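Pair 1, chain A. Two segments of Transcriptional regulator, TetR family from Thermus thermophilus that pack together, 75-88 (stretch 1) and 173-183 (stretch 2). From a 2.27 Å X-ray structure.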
# COMPACT_ATOMS: atom_id res chain seq x y z
N PRO A 75 -16.74 -18.60 -10.68
CA PRO A 75 -16.14 -17.74 -9.64
C PRO A 75 -14.61 -17.66 -9.71
O PRO A 75 -14.04 -16.61 -9.40
CB PRO A 75 -16.62 -18.38 -8.34
CG PRO A 75 -17.96 -18.97 -8.73
CD PRO A 75 -17.66 -19.59 -10.07
N LYS A 76 -13.95 -18.74 -10.10
CA LYS A 76 -12.50 -18.75 -10.20
C LYS A 76 -12.02 -17.87 -11.34
O LYS A 76 -11.03 -17.14 -11.22
CB LYS A 76 -11.96 -20.17 -10.41
CG LYS A 76 -12.21 -21.12 -9.25
CD LYS A 76 -11.42 -22.42 -9.42
CE LYS A 76 -11.74 -23.10 -10.74
NZ LYS A 76 -10.82 -24.25 -11.03
N GLU A 77 -12.73 -17.95 -12.46
CA GLU A 77 -12.40 -17.18 -13.65
C GLU A 77 -12.82 -15.72 -13.46
O GLU A 77 -12.19 -14.80 -13.99
CB GLU A 77 -13.12 -17.79 -14.86
CG GLU A 77 -12.66 -17.28 -16.20
CD GLU A 77 -11.16 -17.42 -16.40
OE1 GLU A 77 -10.62 -18.48 -16.03
OE2 GLU A 77 -10.54 -16.48 -16.93
N ALA A 78 -13.88 -15.51 -12.68
CA ALA A 78 -14.37 -14.17 -12.41
C ALA A 78 -13.35 -13.43 -11.54
O ALA A 78 -13.12 -12.23 -11.70
CB ALA A 78 -15.71 -14.25 -11.69
N LEU A 79 -12.73 -14.16 -10.62
CA LEU A 79 -11.74 -13.54 -9.74
C LEU A 79 -10.50 -13.17 -10.55
O LEU A 79 -9.94 -12.10 -10.37
CB LEU A 79 -11.36 -14.49 -8.61
CG LEU A 79 -10.25 -13.98 -7.67
CD1 LEU A 79 -10.74 -12.73 -6.94
CD2 LEU A 79 -9.86 -15.07 -6.68
N ARG A 80 -10.10 -14.05 -11.47
CA ARG A 80 -8.91 -13.79 -12.28
C ARG A 80 -9.08 -12.58 -13.19
O ARG A 80 -8.18 -11.74 -13.32
CB ARG A 80 -8.54 -15.02 -13.11
CG ARG A 80 -7.24 -14.84 -13.92
CD ARG A 80 -6.76 -16.15 -14.57
NE ARG A 80 -7.55 -16.55 -15.74
CZ ARG A 80 -7.48 -15.95 -16.94
NH1 ARG A 80 -6.67 -14.93 -17.14
NH2 ARG A 80 -8.24 -16.39 -17.93
N ARG A 81 -10.25 -12.48 -13.81
CA ARG A 81 -10.52 -11.36 -14.70
C ARG A 81 -10.56 -10.08 -13.89
O ARG A 81 -10.03 -9.06 -14.30
CB ARG A 81 -11.84 -11.57 -15.43
CG ARG A 81 -11.90 -12.90 -16.17
CD ARG A 81 -12.72 -12.79 -17.43
NE ARG A 81 -12.02 -12.00 -18.44
CZ ARG A 81 -12.62 -11.28 -19.38
NH1 ARG A 81 -13.95 -11.24 -19.44
NH2 ARG A 81 -11.89 -10.60 -20.25
N PHE A 82 -11.17 -10.12 -12.72
CA PHE A 82 -11.21 -8.93 -11.90
C PHE A 82 -9.78 -8.45 -11.61
O PHE A 82 -9.44 -7.28 -11.83
CB PHE A 82 -11.93 -9.22 -10.59
CG PHE A 82 -12.03 -8.03 -9.67
CD1 PHE A 82 -10.95 -7.65 -8.87
CD2 PHE A 82 -13.21 -7.31 -9.57
CE1 PHE A 82 -11.05 -6.57 -7.99
CE2 PHE A 82 -13.33 -6.24 -8.69
CZ PHE A 82 -12.25 -5.87 -7.90
N MSE A 83 -8.93 -9.35 -11.13
CA MSE A 83 -7.55 -9.00 -10.79
C MSE A 83 -6.74 -8.48 -11.98
O MSE A 83 -6.02 -7.49 -11.86
CB MSE A 83 -6.86 -10.19 -10.13
CG MSE A 83 -7.50 -10.59 -8.81
SE MSE A 83 -6.75 -12.22 -8.02
CE MSE A 83 -5.02 -11.48 -7.44
N GLU A 84 -6.87 -9.14 -13.13
CA GLU A 84 -6.14 -8.72 -14.32
C GLU A 84 -6.64 -7.40 -14.90
O GLU A 84 -5.83 -6.56 -15.30
CB GLU A 84 -6.18 -9.82 -15.38
CG GLU A 84 -5.30 -11.00 -15.01
CD GLU A 84 -5.17 -12.03 -16.12
OE1 GLU A 84 -4.82 -11.65 -17.25
OE2 GLU A 84 -5.43 -13.22 -15.85
N ALA A 85 -7.95 -7.21 -14.94
CA ALA A 85 -8.52 -5.97 -15.46
C ALA A 85 -8.06 -4.83 -14.55
O ALA A 85 -7.71 -3.76 -15.03
CB ALA A 85 -10.06 -6.06 -15.49
N HIS A 86 -8.07 -5.07 -13.24
CA HIS A 86 -7.64 -4.05 -12.27
C HIS A 86 -6.20 -3.63 -12.55
O HIS A 86 -5.92 -2.45 -12.70
CB HIS A 86 -7.76 -4.61 -10.85
CG HIS A 86 -7.30 -3.67 -9.78
ND1 HIS A 86 -8.12 -3.26 -8.75
CD2 HIS A 86 -6.10 -3.08 -9.56
CE1 HIS A 86 -7.45 -2.45 -7.95
NE2 HIS A 86 -6.22 -2.33 -8.42
N ALA A 87 -5.31 -4.61 -12.63
CA ALA A 87 -3.88 -4.37 -12.88
C ALA A 87 -3.60 -3.75 -14.25
O ALA A 87 -2.70 -2.92 -14.38
CB ALA A 87 -3.11 -5.70 -12.74
N ARG A 88 -4.35 -4.17 -15.26
CA ARG A 88 -4.15 -3.61 -16.59
C ARG A 88 -4.57 -2.14 -16.59
O ARG A 88 -3.84 -1.28 -17.08
CB ARG A 88 -4.96 -4.38 -17.64
CG ARG A 88 -5.02 -3.65 -18.97
CD ARG A 88 -5.63 -4.49 -20.08
NE ARG A 88 -4.63 -5.35 -20.70
CZ ARG A 88 -4.82 -6.03 -21.83
NH1 ARG A 88 -5.98 -5.95 -22.48
NH2 ARG A 88 -3.85 -6.79 -22.31
N VAL A 173 1.70 -10.20 -13.69
CA VAL A 173 1.96 -10.24 -12.25
C VAL A 173 0.63 -10.60 -11.57
O VAL A 173 0.57 -11.44 -10.67
CB VAL A 173 2.40 -8.86 -11.73
CG1 VAL A 173 2.47 -8.88 -10.21
CG2 VAL A 173 3.74 -8.47 -12.35
N ALA A 174 -0.43 -9.95 -12.02
CA ALA A 174 -1.76 -10.18 -11.45
C ALA A 174 -2.18 -11.63 -11.66
O ALA A 174 -2.88 -12.20 -10.83
CB ALA A 174 -2.76 -9.24 -12.09
N ARG A 175 -1.75 -12.22 -12.78
CA ARG A 175 -2.12 -13.60 -13.07
C ARG A 175 -1.40 -14.56 -12.12
O ARG A 175 -1.97 -15.55 -11.67
CB ARG A 175 -1.80 -13.95 -14.52
CG ARG A 175 -2.27 -15.34 -14.92
CD ARG A 175 -2.27 -15.51 -16.43
NE ARG A 175 -3.11 -14.50 -17.08
CZ ARG A 175 -3.35 -14.47 -18.39
NH1 ARG A 175 -4.13 -13.52 -18.89
NH2 ARG A 175 -2.83 -15.38 -19.19
N ALA A 176 -0.14 -14.25 -11.83
CA ALA A 176 0.64 -15.07 -10.91
C ALA A 176 0.05 -14.94 -9.51
O ALA A 176 0.02 -15.91 -8.75
CB ALA A 176 2.10 -14.64 -10.92
N TYR A 177 -0.44 -13.74 -9.17
CA TYR A 177 -1.06 -13.52 -7.86
C TYR A 177 -2.35 -14.33 -7.76
O TYR A 177 -2.69 -14.88 -6.71
CB TYR A 177 -1.38 -12.04 -7.63
CG TYR A 177 -0.21 -11.16 -7.24
CD1 TYR A 177 0.89 -11.69 -6.57
CD2 TYR A 177 -0.25 -9.80 -7.46
CE1 TYR A 177 1.93 -10.87 -6.14
CE2 TYR A 177 0.78 -8.97 -7.03
CZ TYR A 177 1.86 -9.51 -6.37
OH TYR A 177 2.85 -8.67 -5.90
N HIS A 178 -3.08 -14.40 -8.87
CA HIS A 178 -4.34 -15.14 -8.89
C HIS A 178 -4.09 -16.62 -8.64
O HIS A 178 -4.81 -17.27 -7.86
CB HIS A 178 -5.08 -14.95 -10.21
CG HIS A 178 -6.27 -15.84 -10.36
ND1 HIS A 178 -6.20 -17.06 -10.99
CD2 HIS A 178 -7.53 -15.72 -9.89
CE1 HIS A 178 -7.38 -17.66 -10.91
NE2 HIS A 178 -8.21 -16.87 -10.25
N ASP A 179 -3.08 -17.16 -9.31
CA ASP A 179 -2.73 -18.56 -9.15
C ASP A 179 -2.35 -18.79 -7.69
O ASP A 179 -2.78 -19.78 -7.07
CB ASP A 179 -1.53 -18.94 -10.04
CG ASP A 179 -0.93 -20.29 -9.66
OD1 ASP A 179 -1.56 -21.33 -9.93
OD2 ASP A 179 0.16 -20.32 -9.06
N LEU A 180 -1.57 -17.87 -7.14
CA LEU A 180 -1.13 -18.00 -5.75
C LEU A 180 -2.27 -17.96 -4.75
O LEU A 180 -2.35 -18.80 -3.87
CB LEU A 180 -0.12 -16.89 -5.42
CG LEU A 180 0.45 -16.89 -3.99
CD1 LEU A 180 1.10 -18.24 -3.68
CD2 LEU A 180 1.46 -15.76 -3.85
N ILE A 181 -3.17 -16.99 -4.89
CA ILE A 181 -4.27 -16.84 -3.96
C ILE A 181 -5.32 -17.94 -4.13
O ILE A 181 -5.95 -18.37 -3.17
CB ILE A 181 -4.95 -15.43 -4.09
CG1 ILE A 181 -5.87 -15.18 -2.90
CG2 ILE A 181 -5.76 -15.34 -5.38
CD1 ILE A 181 -5.15 -15.06 -1.58
N LEU A 182 -5.50 -18.41 -5.36
CA LEU A 182 -6.48 -19.46 -5.60
C LEU A 182 -6.04 -20.82 -5.06
O LEU A 182 -6.78 -21.47 -4.34
CB LEU A 182 -6.78 -19.59 -7.10
CG LEU A 182 -7.74 -20.69 -7.51
CD1 LEU A 182 -9.13 -20.40 -6.98
CD2 LEU A 182 -7.78 -20.79 -9.04
N ARG A 183 -4.83 -21.23 -5.41
CA ARG A 183 -4.30 -22.54 -5.01
C ARG A 183 -3.53 -22.59 -3.69
O ARG A 183 -3.51 -23.63 -3.02
CB ARG A 183 -3.43 -23.09 -6.15
CG ARG A 183 -4.15 -23.13 -7.49
CD ARG A 183 -3.20 -23.42 -8.65
NE ARG A 183 -2.51 -24.70 -8.49
CZ ARG A 183 -1.64 -25.20 -9.36
NH1 ARG A 183 -1.34 -24.54 -10.47
NH2 ARG A 183 -1.05 -26.37 -9.11

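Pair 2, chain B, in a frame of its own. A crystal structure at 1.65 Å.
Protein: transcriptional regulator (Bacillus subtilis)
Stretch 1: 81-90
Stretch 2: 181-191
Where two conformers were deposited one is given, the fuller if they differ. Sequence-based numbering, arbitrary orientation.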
# COMPACT_ATOMS: atom_id res chain seq x y z
N ALA B 81 15.58 -16.28 -11.79
CA ALA B 81 14.90 -15.32 -10.90
C ALA B 81 13.59 -14.88 -11.57
O ALA B 81 12.57 -14.80 -10.90
CB ALA B 81 15.82 -14.16 -10.64
N LYS B 82 13.63 -14.65 -12.91
CA LYS B 82 12.40 -14.24 -13.61
C LYS B 82 11.34 -15.32 -13.52
O LYS B 82 10.20 -15.00 -13.21
CB LYS B 82 12.72 -13.85 -15.05
CG LYS B 82 11.49 -13.56 -15.93
CD LYS B 82 11.91 -13.12 -17.35
CE LYS B 82 10.61 -12.76 -18.09
NZ LYS B 82 10.91 -12.44 -19.51
N GLU B 83 11.69 -16.60 -13.69
CA GLU B 83 10.74 -17.71 -13.54
C GLU B 83 10.16 -17.81 -12.15
O GLU B 83 8.93 -17.97 -11.91
CB GLU B 83 11.47 -19.03 -13.91
CG GLU B 83 11.65 -19.17 -15.40
CD GLU B 83 12.66 -20.25 -15.81
OE1 GLU B 83 13.50 -20.66 -15.01
OE2 GLU B 83 12.59 -20.63 -17.01
N LYS B 84 11.01 -17.65 -11.12
CA LYS B 84 10.46 -17.61 -9.75
C LYS B 84 9.51 -16.46 -9.52
O LYS B 84 8.46 -16.65 -8.90
CB LYS B 84 11.62 -17.59 -8.75
CG LYS B 84 12.51 -18.85 -8.86
CD LYS B 84 13.71 -18.64 -7.91
CE LYS B 84 14.84 -19.61 -8.19
NZ LYS B 84 14.47 -21.02 -7.93
N LEU B 85 9.83 -15.25 -9.98
CA LEU B 85 8.94 -14.09 -9.77
C LEU B 85 7.65 -14.27 -10.52
O LEU B 85 6.57 -13.96 -10.02
CB LEU B 85 9.71 -12.85 -10.27
CG LEU B 85 10.84 -12.42 -9.32
CD1 LEU B 85 11.47 -11.14 -9.88
CD2 LEU B 85 10.22 -12.11 -7.95
N ALA B 86 7.77 -14.90 -11.72
CA ALA B 86 6.52 -15.19 -12.44
C ALA B 86 5.56 -16.04 -11.62
O ALA B 86 4.32 -15.74 -11.59
CB ALA B 86 6.84 -15.85 -13.77
N LEU B 87 6.05 -17.00 -10.92
CA LEU B 87 5.28 -17.88 -10.06
C LEU B 87 4.73 -17.11 -8.87
O LEU B 87 3.51 -17.22 -8.58
CB LEU B 87 6.11 -19.09 -9.66
CG LEU B 87 5.26 -20.33 -9.28
CD1 LEU B 87 4.10 -20.49 -10.25
CD2 LEU B 87 6.17 -21.55 -9.36
N VAL B 88 5.59 -16.33 -8.22
CA VAL B 88 5.11 -15.51 -7.12
C VAL B 88 3.97 -14.61 -7.55
O VAL B 88 2.96 -14.61 -6.84
CB VAL B 88 6.25 -14.59 -6.55
CG1 VAL B 88 5.66 -13.69 -5.53
CG2 VAL B 88 7.30 -15.53 -5.90
N ILE B 89 4.10 -13.87 -8.63
CA ILE B 89 3.03 -12.97 -9.06
C ILE B 89 1.73 -13.72 -9.34
O ILE B 89 0.64 -13.37 -8.91
CB ILE B 89 3.45 -12.08 -10.22
CG1 ILE B 89 4.76 -11.29 -9.84
CG2 ILE B 89 2.37 -11.16 -10.68
CD1 ILE B 89 5.40 -10.66 -11.02
N SER B 90 1.87 -14.77 -10.17
CA SER B 90 0.63 -15.50 -10.54
C SER B 90 0.00 -16.18 -9.35
O SER B 90 -1.23 -16.11 -9.20
CB SER B 90 0.98 -16.46 -11.67
OG SER B 90 1.76 -17.53 -11.24
N LEU B 181 -3.26 -10.55 -15.75
CA LEU B 181 -2.29 -9.47 -15.82
C LEU B 181 -0.91 -9.91 -15.30
O LEU B 181 0.02 -9.08 -15.42
CB LEU B 181 -2.74 -8.26 -15.02
CG LEU B 181 -4.10 -7.67 -15.25
CD1 LEU B 181 -4.49 -6.51 -14.36
CD2 LEU B 181 -4.16 -7.21 -16.73
N SER B 182 -0.82 -11.10 -14.73
CA SER B 182 0.44 -11.60 -14.18
C SER B 182 1.65 -11.36 -15.02
O SER B 182 2.72 -10.82 -14.61
CB SER B 182 0.32 -13.13 -13.88
OG SER B 182 -0.65 -13.34 -12.89
N ASN B 183 1.62 -11.87 -16.31
CA ASN B 183 2.82 -11.74 -17.12
C ASN B 183 3.22 -10.32 -17.42
O ASN B 183 4.40 -9.98 -17.49
CB ASN B 183 2.63 -12.50 -18.45
CG ASN B 183 3.90 -12.65 -19.25
OD1 ASN B 183 4.77 -13.45 -18.83
ND2 ASN B 183 4.04 -11.99 -20.37
N SER B 184 2.26 -9.38 -17.63
CA SER B 184 2.58 -8.03 -17.98
C SER B 184 3.18 -7.27 -16.78
O SER B 184 4.13 -6.53 -16.95
CB SER B 184 1.37 -7.25 -18.52
OG SER B 184 1.04 -7.91 -19.77
N VAL B 185 2.74 -7.73 -15.61
CA VAL B 185 3.27 -7.14 -14.34
C VAL B 185 4.74 -7.61 -14.20
O VAL B 185 5.63 -6.77 -14.05
CB VAL B 185 2.44 -7.60 -13.16
CG1 VAL B 185 3.16 -7.08 -11.89
CG2 VAL B 185 1.06 -6.90 -13.19
N LEU B 186 4.92 -8.91 -14.37
CA LEU B 186 6.31 -9.45 -14.43
C LEU B 186 7.19 -8.69 -15.38
O LEU B 186 8.32 -8.23 -15.02
CB LEU B 186 6.22 -10.93 -14.87
CG LEU B 186 7.60 -11.54 -15.15
CD1 LEU B 186 8.40 -11.77 -13.84
CD2 LEU B 186 7.39 -12.89 -15.83
N GLU B 187 6.80 -8.48 -16.68
CA GLU B 187 7.64 -7.80 -17.63
C GLU B 187 7.97 -6.36 -17.26
O GLU B 187 9.09 -5.86 -17.55
CB GLU B 187 7.05 -7.93 -19.04
CG GLU B 187 7.10 -9.39 -19.56
CD GLU B 187 8.55 -9.89 -19.67
OE1 GLU B 187 9.48 -9.08 -19.72
OE2 GLU B 187 8.73 -11.13 -19.74
N LEU B 188 7.04 -5.66 -16.62
CA LEU B 188 7.24 -4.31 -16.14
C LEU B 188 8.35 -4.34 -15.06
O LEU B 188 9.22 -3.46 -15.15
CB LEU B 188 5.97 -3.71 -15.50
CG LEU B 188 4.96 -3.21 -16.64
CD1 LEU B 188 3.60 -3.06 -16.10
CD2 LEU B 188 5.56 -1.91 -17.18
N LEU B 189 8.34 -5.30 -14.15
CA LEU B 189 9.37 -5.38 -13.08
C LEU B 189 10.73 -5.76 -13.67
O LEU B 189 11.76 -5.20 -13.28
CB LEU B 189 8.92 -6.40 -12.02
CG LEU B 189 7.68 -5.98 -11.17
CD1 LEU B 189 7.13 -7.11 -10.38
CD2 LEU B 189 8.07 -4.80 -10.28
N VAL B 190 10.74 -6.64 -14.66
CA VAL B 190 11.94 -7.15 -15.30
C VAL B 190 12.64 -6.13 -16.14
O VAL B 190 13.85 -6.01 -16.03
CB VAL B 190 11.64 -8.48 -16.05
CG1 VAL B 190 12.81 -8.82 -16.97
CG2 VAL B 190 11.31 -9.58 -15.08
N SER B 191 11.93 -5.31 -16.94
CA SER B 191 12.55 -4.38 -17.88
C SER B 191 12.21 -2.93 -17.65
O SER B 191 12.79 -2.08 -18.37
CB SER B 191 12.16 -4.75 -19.35
OG SER B 191 12.55 -6.10 -19.61

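Two roughly antiparallel helices can present matching positions to each other even when the residues there differ, as the two pairs compared here illustrate. In pair 1 the helix axes approach to 8.6 Å with 150° between their directions; in pair 2 they approach to 9.2 Å at 135°. The central backbones nevertheless superpose with an RMSD of 0.5 Å, and the register is kept: Lys76(A), Arg80(A) and Glu84(A) lie nearest Leu182(A), His178(A) and Ala174(A), just as Lys82(B), Ala86(B) and Ser90(B) lie nearest Val190(B), Leu186(B) and Ser182(B).

The central match is His178(A) with Leu186(B). Both point toward the opposing helix with chi1 in t, and their side-chain centres fall 0.8 Å apart. Leu186(B) is a pure knob, seated among Lys82(B), Leu85(B), Ala86(B) and Ile89(B), with its CD2 3.6 Å from CB of Ala86(B). The imidazole fills the corresponding space but adds polarity: His178(A) NE2 donates a hydrogen bond to Lys76(A) O at 3.0 Å, while Arg80(A) CB lies over the ring face in a CH-pi contact, 3.4 Å from the ring centroid. At the position of Lys76(A), Lys82(B) O meets the apolar CD1 of Leu186(B) across the contact, at 3.8 Å, and keeps its hydrogen bond from Ala86(B) N within its own helix.

A second matched position pairs selenomethionine Met83(A) with Ile89(B), both pointing toward the partner helix. Met83(A) sets its SE at the edge of the His178(A) ring and its CE 3.7 Å from CB of Tyr177(A). Ile89(B) is more compact, a knob among Ser182(B), Val185(B), Leu186(B) and Leu189(B); its CD1 lies 4.0 Å from CD1 of Leu189(B).

Charge is placed differently. In pair 1, Arg175(A) grips Glu84(A) through two hydrogen bonds of a salt bridge, NH1 to OE1 at 2.6 Å and NE to OE2 at 2.9 Å. Arg80(A) NH1 also reaches Glu84(A) OE2, at 2.5 Å, so two guanidiniums share the carboxylate, and NH1 of Arg80(A) and NH1 of Arg175(A), both donors, lie 3.4 Å apart without a hydrogen bond. The matching residues in pair 2, Asn183(B), Ser90(B) and Ala86(B), form no such cluster. Its salt bridge lies instead towards the other end of the contact, where the all-t chain of Lys82(B) brings NZ to 2.6 Å from Glu187(B) OE2.

The principle is that a shared backbone arrangement brings matching central positions together, while the side chains decide which outer positions take part.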